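Local coordinates for rhodopsin (Todarodes pacificus, PDB 2Z73), which binds 11-cis retinal as a visual pigment and, when light isomerises the chromophore, activates G-protein signalling to phospholipase C in squid photoreceptors, at residues Ile56-Lys61 / Ser327-Trp332; Thr178-Leu183 / Ser275-Val280; Leu282-Gln285 / Trp291-Pro294; Lys321-Ile326 / Trp332-Cys337. All coordinates share one frame; numbering follows the deposited sequence.

Interaction 1. Residues Ile56-Lys61 / Ser327-Trp332. With PLM (palmitic acid), chain E.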
# COMPACT_ATOMS: atom_id res chain seq x y z
N ILE A 56 11.45 2.38 6.98
CA ILE A 56 11.48 3.74 7.49
C ILE A 56 12.85 4.06 8.13
O ILE A 56 13.41 5.13 7.89
CB ILE A 56 10.41 3.99 8.56
CG1 ILE A 56 9.01 3.84 7.94
CG2 ILE A 56 10.60 5.38 9.16
CD1 ILE A 56 7.89 4.09 8.93
N TYR A 57 13.36 3.14 8.94
CA TYR A 57 14.65 3.33 9.60
C TYR A 57 15.75 3.46 8.56
O TYR A 57 16.42 4.49 8.50
CB TYR A 57 14.95 2.15 10.54
CG TYR A 57 16.30 2.22 11.24
CD1 TYR A 57 17.32 1.34 10.89
CD2 TYR A 57 16.54 3.16 12.23
CE1 TYR A 57 18.55 1.40 11.52
CE2 TYR A 57 17.77 3.23 12.86
CZ TYR A 57 18.77 2.34 12.50
OH TYR A 57 20.01 2.40 13.12
N LEU A 58 15.91 2.43 7.73
CA LEU A 58 16.94 2.44 6.69
C LEU A 58 16.83 3.60 5.69
O LEU A 58 17.83 4.24 5.38
CB LEU A 58 16.92 1.10 5.94
CG LEU A 58 18.03 0.09 6.29
CD1 LEU A 58 18.40 0.19 7.76
CD2 LEU A 58 17.57 -1.31 5.94
N PHE A 59 15.63 3.87 5.19
CA PHE A 59 15.48 4.96 4.22
C PHE A 59 15.74 6.36 4.78
O PHE A 59 16.30 7.20 4.07
CB PHE A 59 14.11 4.90 3.53
CG PHE A 59 14.10 4.07 2.27
CD1 PHE A 59 14.05 2.68 2.33
CD2 PHE A 59 14.16 4.68 1.02
CE1 PHE A 59 14.05 1.91 1.15
CE2 PHE A 59 14.16 3.92 -0.15
CZ PHE A 59 14.11 2.53 -0.09
N THR A 60 15.35 6.63 6.02
CA THR A 60 15.61 7.95 6.58
C THR A 60 17.06 8.12 7.04
O THR A 60 17.53 9.24 7.18
CB THR A 60 14.72 8.26 7.81
OG1 THR A 60 14.73 7.15 8.71
CG2 THR A 60 13.30 8.57 7.38
N LYS A 61 17.77 7.01 7.24
CA LYS A 61 19.14 7.10 7.73
C LYS A 61 20.28 6.75 6.78
O LYS A 61 21.45 6.98 7.11
CB LYS A 61 19.26 6.29 9.01
CG LYS A 61 18.39 6.84 10.14
CD LYS A 61 18.72 8.30 10.41
CE LYS A 61 17.72 8.94 11.36
NZ LYS A 61 18.03 10.38 11.62
N SER A 327 22.08 -5.59 4.21
CA SER A 327 23.27 -6.41 4.39
C SER A 327 24.27 -5.75 5.34
O SER A 327 25.02 -6.43 6.04
CB SER A 327 23.95 -6.66 3.04
OG SER A 327 24.50 -5.47 2.51
N GLN A 328 24.25 -4.42 5.36
CA GLN A 328 25.13 -3.62 6.20
C GLN A 328 24.60 -3.33 7.60
O GLN A 328 25.35 -2.87 8.45
CB GLN A 328 25.44 -2.28 5.51
CG GLN A 328 26.38 -2.37 4.32
CD GLN A 328 26.23 -1.19 3.37
OE1 GLN A 328 27.20 -0.77 2.74
NE2 GLN A 328 25.02 -0.67 3.24
N THR A 329 23.31 -3.57 7.85
CA THR A 329 22.77 -3.28 9.17
C THR A 329 22.00 -4.43 9.84
O THR A 329 22.16 -4.68 11.03
CB THR A 329 21.88 -2.01 9.12
OG1 THR A 329 20.60 -2.34 8.57
CG2 THR A 329 22.52 -0.96 8.24
N PHE A 330 21.17 -5.14 9.08
CA PHE A 330 20.40 -6.26 9.61
C PHE A 330 20.58 -7.46 8.67
O PHE A 330 19.62 -8.15 8.32
CB PHE A 330 18.92 -5.88 9.72
CG PHE A 330 18.66 -4.72 10.63
CD1 PHE A 330 18.83 -4.84 12.00
CD2 PHE A 330 18.27 -3.49 10.11
CE1 PHE A 330 18.63 -3.75 12.85
CE2 PHE A 330 18.06 -2.39 10.94
CZ PHE A 330 18.25 -2.52 12.32
N PRO A 331 21.84 -7.74 8.29
CA PRO A 331 22.18 -8.84 7.39
C PRO A 331 21.45 -10.17 7.55
O PRO A 331 21.30 -10.89 6.58
CB PRO A 331 23.70 -8.97 7.58
CG PRO A 331 23.91 -8.49 8.97
CD PRO A 331 23.04 -7.27 8.99
N TRP A 332 21.01 -10.50 8.76
CA TRP A 332 20.34 -11.79 8.91
C TRP A 332 19.10 -11.86 8.05
O TRP A 332 18.72 -12.94 7.58
CB TRP A 332 19.95 -12.06 10.38
CG TRP A 332 18.91 -11.15 10.93
CD1 TRP A 332 19.11 -10.00 11.64
CD2 TRP A 332 17.49 -11.30 10.81
NE1 TRP A 332 17.91 -9.43 11.97
CE2 TRP A 332 16.90 -10.20 11.47
CE3 TRP A 332 16.66 -12.26 10.20
CZ2 TRP A 332 15.51 -10.03 11.54
CZ3 TRP A 332 15.28 -12.09 10.27
CH2 TRP A 332 14.72 -10.98 10.94
C1 PLM E . 14.77 10.35 13.31
O2 PLM E . 15.48 10.02 14.25
C2 PLM E . 14.22 9.26 12.38
C3 PLM E . 12.68 9.21 12.35
C4 PLM E . 12.18 7.83 12.75
C5 PLM E . 10.72 7.66 12.46
C6 PLM E . 10.27 6.28 12.88
C7 PLM E . 8.78 6.26 13.10
C8 PLM E . 8.28 4.87 13.54
C9 PLM E . 6.77 4.71 13.34
CA PLM E . 5.97 5.07 14.57
CB PLM E . 4.58 5.52 14.19
CC PLM E . 3.64 5.50 15.37
CD PLM E . 2.25 5.96 14.98
CE PLM E . 1.21 5.03 15.53
CF PLM E . 0.26 5.72 16.50
CG PLM E . -0.79 4.76 17.04
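The ring of Phe330 turns its edge to Tyr57: the CE2 corner lies 3.8 Å from Tyr57 CD1, which sits close to the Phe330 plane. Relative to the tyrosine ring the approach is oblique, with the two planes at 57° and the centroids 6.0 Å apart, an oblique aromatic pair. Leu58 CD1 reaches the same edge of Phe330, 4.1 Å from CE2. Tyr57 is swung toward the phenylalanine because its CG is anti to the backbone N (chi1 178°).

Next to the rings, Leu58 CD1 lies 3.4 Å from Thr329 OG1, a hydroxyl that also makes a weak hydrogen bond to Ala325 O one helical turn back. The leucine and threonine side chains run antiparallel as they pass. On the same helix as Leu58, Ile56 CG2 lies 3.8 Å from C6 of a bound palmitic acid, whose C1 is 3.7 Å from Lys61 NZ.

The contact joins the cytoplasmic end of helix 31-61 to the last part of the amphipathic helix 320-329 and the residues that follow it. Leu58 also packs on Phe322, Ala325 and Ile326 of that helix, while Ile56, Phe59 and Thr60 touch helix 70-87.

Interaction 2. Residues Thr178-Leu183 / Ser275-Val280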
# COMPACT_ATOMS: atom_id res chain seq x y z
N THR A 178 -18.47 -0.06 11.80
CA THR A 178 -19.01 -0.99 12.77
C THR A 178 -18.38 -2.36 12.58
O THR A 178 -17.46 -2.52 11.78
CB THR A 178 -20.55 -1.06 12.61
OG1 THR A 178 -21.07 -2.08 13.47
CG2 THR A 178 -20.93 -1.34 11.18
N LEU A 179 -18.88 -3.35 13.32
CA LEU A 179 -18.36 -4.71 13.21
C LEU A 179 -18.80 -5.40 11.91
O LEU A 179 -19.79 -5.03 11.29
CB LEU A 179 -18.84 -5.52 14.41
CG LEU A 179 -18.57 -4.89 15.78
CD1 LEU A 179 -19.62 -5.39 16.78
CD2 LEU A 179 -17.15 -5.20 16.26
N GLU A 180 -18.03 -6.40 11.49
CA GLU A 180 -18.34 -7.16 10.29
C GLU A 180 -18.00 -8.63 10.54
O GLU A 180 -17.46 -8.97 11.59
CB GLU A 180 -17.56 -6.63 9.08
CG GLU A 180 -16.09 -7.02 9.02
CD GLU A 180 -15.40 -6.48 7.79
OE1 GLU A 180 -16.06 -6.42 6.74
OE2 GLU A 180 -14.20 -6.12 7.87
N GLY A 181 -18.32 -9.48 9.58
CA GLY A 181 -18.03 -10.90 9.69
C GLY A 181 -18.23 -11.53 11.05
O GLY A 181 -19.33 -11.53 11.58
N VAL A 182 -17.16 -12.08 11.62
CA VAL A 182 -17.25 -12.73 12.92
C VAL A 182 -17.32 -11.73 14.08
O VAL A 182 -17.29 -12.11 15.25
CB VAL A 182 -16.09 -13.68 13.15
CG1 VAL A 182 -16.16 -14.83 12.15
CG2 VAL A 182 -14.78 -12.94 13.01
N LEU A 183 -17.38 -10.44 13.73
CA LEU A 183 -17.51 -9.39 14.73
C LEU A 183 -16.31 -9.18 15.66
O LEU A 183 -16.50 -8.93 16.84
CB LEU A 183 -18.75 -9.68 15.56
CG LEU A 183 -19.95 -10.06 14.71
CD1 LEU A 183 -21.16 -10.35 15.59
CD2 LEU A 183 -20.26 -8.92 13.74
N SER A 275 -9.03 -5.79 -3.97
CA SER A 275 -10.14 -6.01 -4.89
C SER A 275 -11.13 -7.09 -4.47
O SER A 275 -12.33 -6.92 -4.65
CB SER A 275 -9.62 -6.28 -6.29
OG SER A 275 -8.90 -5.15 -6.75
N PRO A 276 -10.65 -8.21 -3.92
CA PRO A 276 -11.62 -9.23 -3.52
C PRO A 276 -12.64 -8.68 -2.51
O PRO A 276 -13.84 -8.65 -2.77
CB PRO A 276 -10.74 -10.33 -2.92
CG PRO A 276 -9.47 -10.20 -3.71
CD PRO A 276 -9.27 -8.71 -3.78
N TYR A 277 -12.13 -8.23 -1.36
CA TYR A 277 -12.94 -7.67 -0.28
C TYR A 277 -13.83 -6.57 -0.83
O TYR A 277 -15.02 -6.50 -0.52
CB TYR A 277 -12.05 -7.11 0.84
CG TYR A 277 -12.79 -6.52 2.02
CD1 TYR A 277 -12.87 -5.14 2.21
CD2 TYR A 277 -13.44 -7.35 2.94
CE1 TYR A 277 -13.58 -4.60 3.29
CE2 TYR A 277 -14.15 -6.83 4.02
CZ TYR A 277 -14.22 -5.45 4.19
OH TYR A 277 -14.91 -4.95 5.28
N ALA A 278 -13.26 -5.72 -1.66
CA ALA A 278 -14.02 -4.63 -2.25
C ALA A 278 -15.26 -5.19 -2.93
O ALA A 278 -16.37 -4.71 -2.72
CB ALA A 278 -13.17 -3.88 -3.27
N VAL A 279 -15.06 -6.24 -3.73
CA VAL A 279 -16.14 -6.88 -4.45
C VAL A 279 -17.20 -7.40 -3.50
O VAL A 279 -18.38 -7.08 -3.65
CB VAL A 279 -15.59 -8.03 -5.35
CG1 VAL A 279 -16.72 -8.92 -5.84
CG2 VAL A 279 -14.87 -7.43 -6.56
N VAL A 280 -16.80 -8.19 -2.51
CA VAL A 280 -17.75 -8.72 -1.55
C VAL A 280 -18.55 -7.61 -0.90
O VAL A 280 -19.71 -7.79 -0.55
CB VAL A 280 -17.07 -9.50 -0.43
CG1 VAL A 280 -18.12 -10.00 0.58
CG2 VAL A 280 -16.29 -10.67 -1.02
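Glu180 and Tyr277 meet from opposite directions across the extracellular side of the retinal pocket, each reaching from its own backbone toward the other. Glu180 CG occupies the position between its backbone N and carbonyl carbon (chi1 76°), and the chain then runs on extended, so that the carboxylate is carried well clear of the loop backbone. Tyr277 answers with CG anti to its own N (chi1 -179°), which drives the phenol out from helix 246-286 toward the loop.

The tyrosine hydroxyl donates to the carboxylate, with OH 2.4 Å from Glu180 OE1. The separation is very short and its exact value is doubtful. OE1 comes in at the edge of the ring, near its plane, while the carboxylate is turned almost square to that ring, with the planes 82° apart. OE2 lies 2.9 Å from the same Tyr277 OH.

The backbone is irregular on both sides. Glu180 opens a type II' turn closed by Leu183 N to Glu180 O at 2.6 Å, and the helix is kinked at Pro276, just before Tyr277.

Both carboxylate oxygens are held from elsewhere too, OE1 by Tyr190 OH and OE2 by Asn185 ND2, and Tyr277 OH also bonds to Ser187 OG. A buried acid surrounded in this way by hydroxyl and amide groups would probably have its negative charge stabilised, consistent with the role of the corresponding loop glutamate as retinal counterion in invertebrate opsins.

Interaction 3. Residues Leu282-Gln285 / Trp291-Pro294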
# COMPACT_ATOMS: atom_id res chain seq x y z
N LEU A 282 -19.34 -4.66 -2.32
CA LEU A 282 -20.29 -4.21 -3.32
C LEU A 282 -21.49 -5.12 -3.46
O LEU A 282 -22.61 -4.65 -3.66
CB LEU A 282 -19.59 -4.06 -4.67
CG LEU A 282 -18.75 -2.78 -4.74
CD1 LEU A 282 -18.01 -2.70 -6.06
CD2 LEU A 282 -19.66 -1.57 -4.55
N LEU A 283 -21.27 -6.43 -3.35
CA LEU A 283 -22.38 -7.38 -3.45
C LEU A 283 -23.34 -7.11 -2.30
O LEU A 283 -24.55 -7.11 -2.47
CB LEU A 283 -21.86 -8.82 -3.35
CG LEU A 283 -21.37 -9.51 -4.62
CD1 LEU A 283 -20.37 -8.63 -5.38
CD2 LEU A 283 -20.73 -10.83 -4.23
N ALA A 284 -22.78 -6.87 -1.12
CA ALA A 284 -23.59 -6.62 0.06
C ALA A 284 -24.38 -5.32 -0.05
O ALA A 284 -25.45 -5.19 0.54
CB ALA A 284 -22.69 -6.58 1.30
N GLN A 285 -23.86 -4.37 -0.82
CA GLN A 285 -24.53 -3.09 -0.97
C GLN A 285 -25.39 -2.99 -2.22
O GLN A 285 -26.29 -2.14 -2.30
CB GLN A 285 -23.48 -1.97 -0.98
CG GLN A 285 -24.02 -0.57 -1.26
CD GLN A 285 -24.88 -0.03 -0.14
OE1 GLN A 285 -25.41 1.08 -0.23
NE2 GLN A 285 -25.02 -0.80 0.93
N TRP A 291 -25.15 -13.71 -0.03
CA TRP A 291 -23.84 -14.23 -0.40
C TRP A 291 -22.82 -13.85 0.67
O TRP A 291 -21.93 -14.62 1.01
CB TRP A 291 -23.40 -13.66 -1.75
CG TRP A 291 -24.14 -14.22 -2.92
CD1 TRP A 291 -24.96 -15.31 -2.93
CD2 TRP A 291 -24.10 -13.74 -4.27
NE1 TRP A 291 -25.43 -15.55 -4.20
CE2 TRP A 291 -24.91 -14.60 -5.04
CE3 TRP A 291 -23.45 -12.68 -4.90
CZ2 TRP A 291 -25.10 -14.43 -6.42
CZ3 TRP A 291 -23.63 -12.50 -6.28
CH2 TRP A 291 -24.45 -13.38 -7.02
N VAL A 292 -22.97 -12.63 1.19
CA VAL A 292 -22.06 -12.12 2.20
C VAL A 292 -22.16 -12.85 3.52
O VAL A 292 -22.71 -12.34 4.48
CB VAL A 292 -22.31 -10.62 2.44
CG1 VAL A 292 -21.20 -10.05 3.29
CG2 VAL A 292 -22.39 -9.88 1.12
N THR A 293 -21.62 -14.06 3.56
CA THR A 293 -21.61 -14.87 4.77
C THR A 293 -20.40 -14.51 5.63
O THR A 293 -19.47 -13.83 5.16
CB THR A 293 -21.49 -16.36 4.44
OG1 THR A 293 -20.32 -16.57 3.64
CG2 THR A 293 -22.72 -16.85 3.70
N PRO A 294 -20.38 -14.97 6.89
CA PRO A 294 -19.28 -14.70 7.82
C PRO A 294 -17.90 -14.89 7.18
O PRO A 294 -17.04 -14.03 7.33
CB PRO A 294 -19.55 -15.68 8.95
CG PRO A 294 -21.03 -15.70 9.00
CD PRO A 294 -21.42 -15.78 7.54
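A small apolar contact, made by two side-chain pairs in the extracellular loop region joining transmembrane helices 6 and 7, folds the loop after helix 246-286 back onto that helix's extracellular end. Leu283 meets Trp291, and Ala284 meets Val292. In the first pair the leucine reaches the edge of the indole, CD2 lying 3.4 Å from Trp291 CE3, and Leu283 CG sits close to the indole plane, 3.8 Å from the same CE3. The leucine branch abuts the six-membered ring at its rim, roughly perpendicular to the tryptophan side chain.

The second pair is buried. Val292 directs its CG2 methyl at the helix, 3.3 Å from Ala284 CB and 3.6 Å from Ala284 CA. This branch stands anti to the carbonyl carbon, since CG1 is the one anti to the backbone N (chi1 -170°). Val292 is also the centre of an inverse gamma turn, whose Thr293 N to Trp291 O bond is weak.

Thr293, the last residue of this turn, is at the N-cap position of helix 294-306, with its OG1 bonded to Ala296 N. On the helix side, Ala284 O bonds to Arg193 NH1 and Leu282 packs on Phe205 of helix 195-224; on the loop side, Val292 O accepts from His22 NE2.

Interaction 4. Residues Lys321-Ile326 / Trp332-Cys337. With PLM (palmitic acid), chain F; BOG (octyl beta-D-glucopyranoside), chain C.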
# COMPACT_ATOMS: atom_id res chain seq x y z
N LYS A 321 19.85 -0.85 -3.76
CA LYS A 321 20.35 0.02 -2.70
C LYS A 321 19.81 -0.40 -1.35
O LYS A 321 20.54 -0.47 -0.37
CB LYS A 321 20.00 1.49 -2.96
CG LYS A 321 20.96 2.19 -3.91
CD LYS A 321 20.56 3.64 -4.14
CE LYS A 321 21.53 4.33 -5.09
NZ LYS A 321 21.15 5.74 -5.36
N PHE A 322 18.51 -0.70 -1.30
CA PHE A 322 17.87 -1.11 -0.05
C PHE A 322 18.46 -2.42 0.44
O PHE A 322 18.73 -2.58 1.63
CB PHE A 322 16.37 -1.27 -0.26
CG PHE A 322 15.63 -1.68 0.98
CD1 PHE A 322 15.66 -0.89 2.12
CD2 PHE A 322 14.89 -2.86 1.00
CE1 PHE A 322 14.96 -1.27 3.26
CE2 PHE A 322 14.19 -3.24 2.13
CZ PHE A 322 14.23 -2.45 3.27
N ARG A 323 18.66 -3.36 -0.48
CA ARG A 323 19.23 -4.64 -0.11
C ARG A 323 20.65 -4.45 0.39
O ARG A 323 21.13 -5.20 1.24
CB ARG A 323 19.23 -5.59 -1.32
CG ARG A 323 17.89 -6.25 -1.58
CD ARG A 323 17.88 -6.95 -2.93
NE ARG A 323 18.97 -7.91 -3.10
CZ ARG A 323 19.02 -9.11 -2.53
NH1 ARG A 323 18.04 -9.53 -1.73
NH2 ARG A 323 20.06 -9.90 -2.76
N GLU A 324 21.32 -3.44 -0.14
CA GLU A 324 22.69 -3.15 0.25
C GLU A 324 22.64 -2.80 1.74
O GLU A 324 23.21 -3.48 2.58
CB GLU A 324 23.20 -1.95 -0.56
CG GLU A 324 24.70 -1.89 -0.79
CD GLU A 324 25.13 -0.53 -1.33
OE1 GLU A 324 26.28 -0.41 -1.80
OE2 GLU A 324 24.31 0.41 -1.27
N ALA A 325 21.91 -1.73 2.04
CA ALA A 325 21.74 -1.26 3.41
C ALA A 325 21.40 -2.38 4.39
O ALA A 325 21.97 -2.45 5.48
CB ALA A 325 20.65 -0.18 3.44
N ILE A 326 20.49 -3.26 4.02
CA ILE A 326 20.13 -4.34 4.92
C ILE A 326 21.36 -5.18 5.25
O ILE A 326 21.65 -5.43 6.41
CB ILE A 326 19.01 -5.25 4.32
CG1 ILE A 326 17.72 -4.45 4.14
CG2 ILE A 326 18.72 -6.43 5.26
CD1 ILE A 326 16.55 -5.28 3.69
N TRP A 332 21.01 -10.50 8.76
CA TRP A 332 20.34 -11.79 8.91
C TRP A 332 19.10 -11.86 8.05
O TRP A 332 18.72 -12.94 7.58
CB TRP A 332 19.95 -12.06 10.38
CG TRP A 332 18.91 -11.15 10.93
CD1 TRP A 332 19.11 -10.00 11.64
CD2 TRP A 332 17.49 -11.30 10.81
NE1 TRP A 332 17.91 -9.43 11.97
CE2 TRP A 332 16.90 -10.20 11.47
CE3 TRP A 332 16.66 -12.26 10.20
CZ2 TRP A 332 15.51 -10.03 11.54
CZ3 TRP A 332 15.28 -12.09 10.27
CH2 TRP A 332 14.72 -10.98 10.94
N VAL A 333 18.47 -10.72 7.82
CA VAL A 333 17.25 -10.66 7.02
C VAL A 333 17.47 -11.12 5.58
O VAL A 333 16.57 -11.73 4.98
CB VAL A 333 16.67 -9.23 6.99
CG1 VAL A 333 15.34 -9.24 6.26
CG2 VAL A 333 16.49 -8.71 8.41
N LEU A 334 18.64 -10.83 5.02
CA LEU A 334 18.94 -11.22 3.65
C LEU A 334 19.56 -12.61 3.49
O LEU A 334 20.19 -12.90 2.47
CB LEU A 334 19.88 -10.20 2.99
CG LEU A 334 19.29 -8.84 2.61
CD1 LEU A 334 20.29 -8.07 1.75
CD2 LEU A 334 17.99 -9.04 1.85
N THR A 335 19.37 -13.48 4.48
CA THR A 335 19.92 -14.82 4.40
C THR A 335 19.54 -15.50 3.10
O THR A 335 20.37 -15.68 2.21
CB THR A 335 19.43 -15.70 5.56
OG1 THR A 335 18.03 -15.47 5.76
CG2 THR A 335 20.20 -15.41 6.83
N CYS A 336 18.27 -15.85 2.98
CA CYS A 336 17.77 -16.52 1.79
C CYS A 336 17.81 -15.63 0.56
O CYS A 336 17.53 -16.07 -0.55
CB CYS A 336 16.33 -16.98 2.03
SG CYS A 336 16.07 -17.73 3.65
N CYS A 337 18.19 -14.37 0.75
CA CYS A 337 18.24 -13.40 -0.34
C CYS A 337 19.58 -12.68 -0.36
O CYS A 337 19.65 -11.47 -0.54
CB CYS A 337 17.11 -12.39 -0.14
SG CYS A 337 15.81 -13.05 0.92
C1 PLM F . 14.36 -12.07 1.34
O2 PLM F . 14.31 -10.88 1.03
C2 PLM F . 13.27 -12.66 2.24
C3 PLM F . 13.10 -11.93 3.58
C4 PLM F . 12.31 -12.79 4.55
C5 PLM F . 10.97 -12.19 4.84
C6 PLM F . 10.21 -13.07 5.80
C7 PLM F . 9.00 -13.67 5.11
C8 PLM F . 8.19 -14.58 6.05
C9 PLM F . 6.72 -14.60 5.66
CA PLM F . 6.19 -16.00 5.54
CB PLM F . 4.94 -16.02 4.70
CC PLM F . 4.10 -17.25 4.97
CD PLM F . 2.85 -17.25 4.12
CE PLM F . 2.78 -18.50 3.28
CF PLM F . 2.90 -18.19 1.79
CG PLM F . 2.84 -19.46 0.94
C1 BOG C . 16.76 7.45 -7.47
O1 BOG C . 15.49 7.06 -7.78
C2 BOG C . 17.54 6.25 -7.93
O2 BOG C . 17.17 5.00 -7.23
C3 BOG C . 18.91 6.67 -7.62
O3 BOG C . 19.64 5.58 -8.06
C4 BOG C . 19.24 8.01 -8.39
O4 BOG C . 20.54 8.42 -8.10
C5 BOG C . 18.44 9.15 -7.91
O5 BOG C . 17.12 8.72 -8.20
C6 BOG C . 18.77 10.50 -8.68
O6 BOG C . 17.91 11.62 -8.11
C1' BOG C . 14.81 7.53 -6.65
C2' BOG C . 13.44 7.44 -7.10
C3' BOG C . 12.82 6.58 -6.06
C4' BOG C . 11.91 5.82 -6.84
C5' BOG C . 11.02 5.19 -5.84
C6' BOG C . 10.63 4.00 -6.54
C7' BOG C . 9.80 3.33 -5.52
C8' BOG C . 9.95 1.96 -5.89
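Arg323 grips the carbonyl of Cys337 end-on with both terminal nitrogens, NH1 at 2.8 Å and NH2 at 2.7 Å from Cys337 O. Neither bond is straight, with angles at the hydrogens of 131° and 133°, and the oxygen lies somewhat out of the guanidinium plane. A bend at chi3 (55°) turns the arginine head toward the loop. The guanidinium is fixed further by a salt bridge from NE to Glu343 and a bond from NH1 to Ser316 O.

Cys337 itself carries a lipid: its SG is covalently joined to C1 of a palmitic acid, 1.8 Å away, as in a thioester. The fatty chain then runs past Val333, whose O is 3.7 Å from the lipid C3.

Outward from these polar groups the contact becomes apolar. Leu334 CD1 lies over one face of the guanidinium, and CD2 is 3.6 Å from Arg323 NH1. Ile326 CG2 packs against Leu334 CG at 3.6 Å and Val333 CB at 3.9 Å. At the far end of the helix, Lys321 NZ makes a weak hydrogen bond to O3 of the octyl glucoside.

Such a short cytoplasmic helix after the seventh transmembrane helix, followed by palmitoylated cysteines, is characteristic of rhodopsin-family receptors, where it lies along the membrane surface.

In the fold
The four contacts form two pairs at opposite ends of the receptor. Interactions 1 and 4, with centres 8 Å apart, both use helix 320-329 and share Trp332; they touch where Phe59 CE1 meets Phe322 CD1 at 3.4 Å and Leu58 CD2 meets Ile326 CG1 at 3.6 Å. Interactions 2 and 3, also with centres 8 Å apart, follow one another along helix 246-286 and meet through Val280 O and Val292 CG2. The centres of interactions 1 and 2 are 36 Å apart. Retinal belongs to the extracellular pair, about 4 Å from the side chain of Tyr277 and about 11 Å from that of Ala284, whereas the palmitates accompany the cytoplasmic pair.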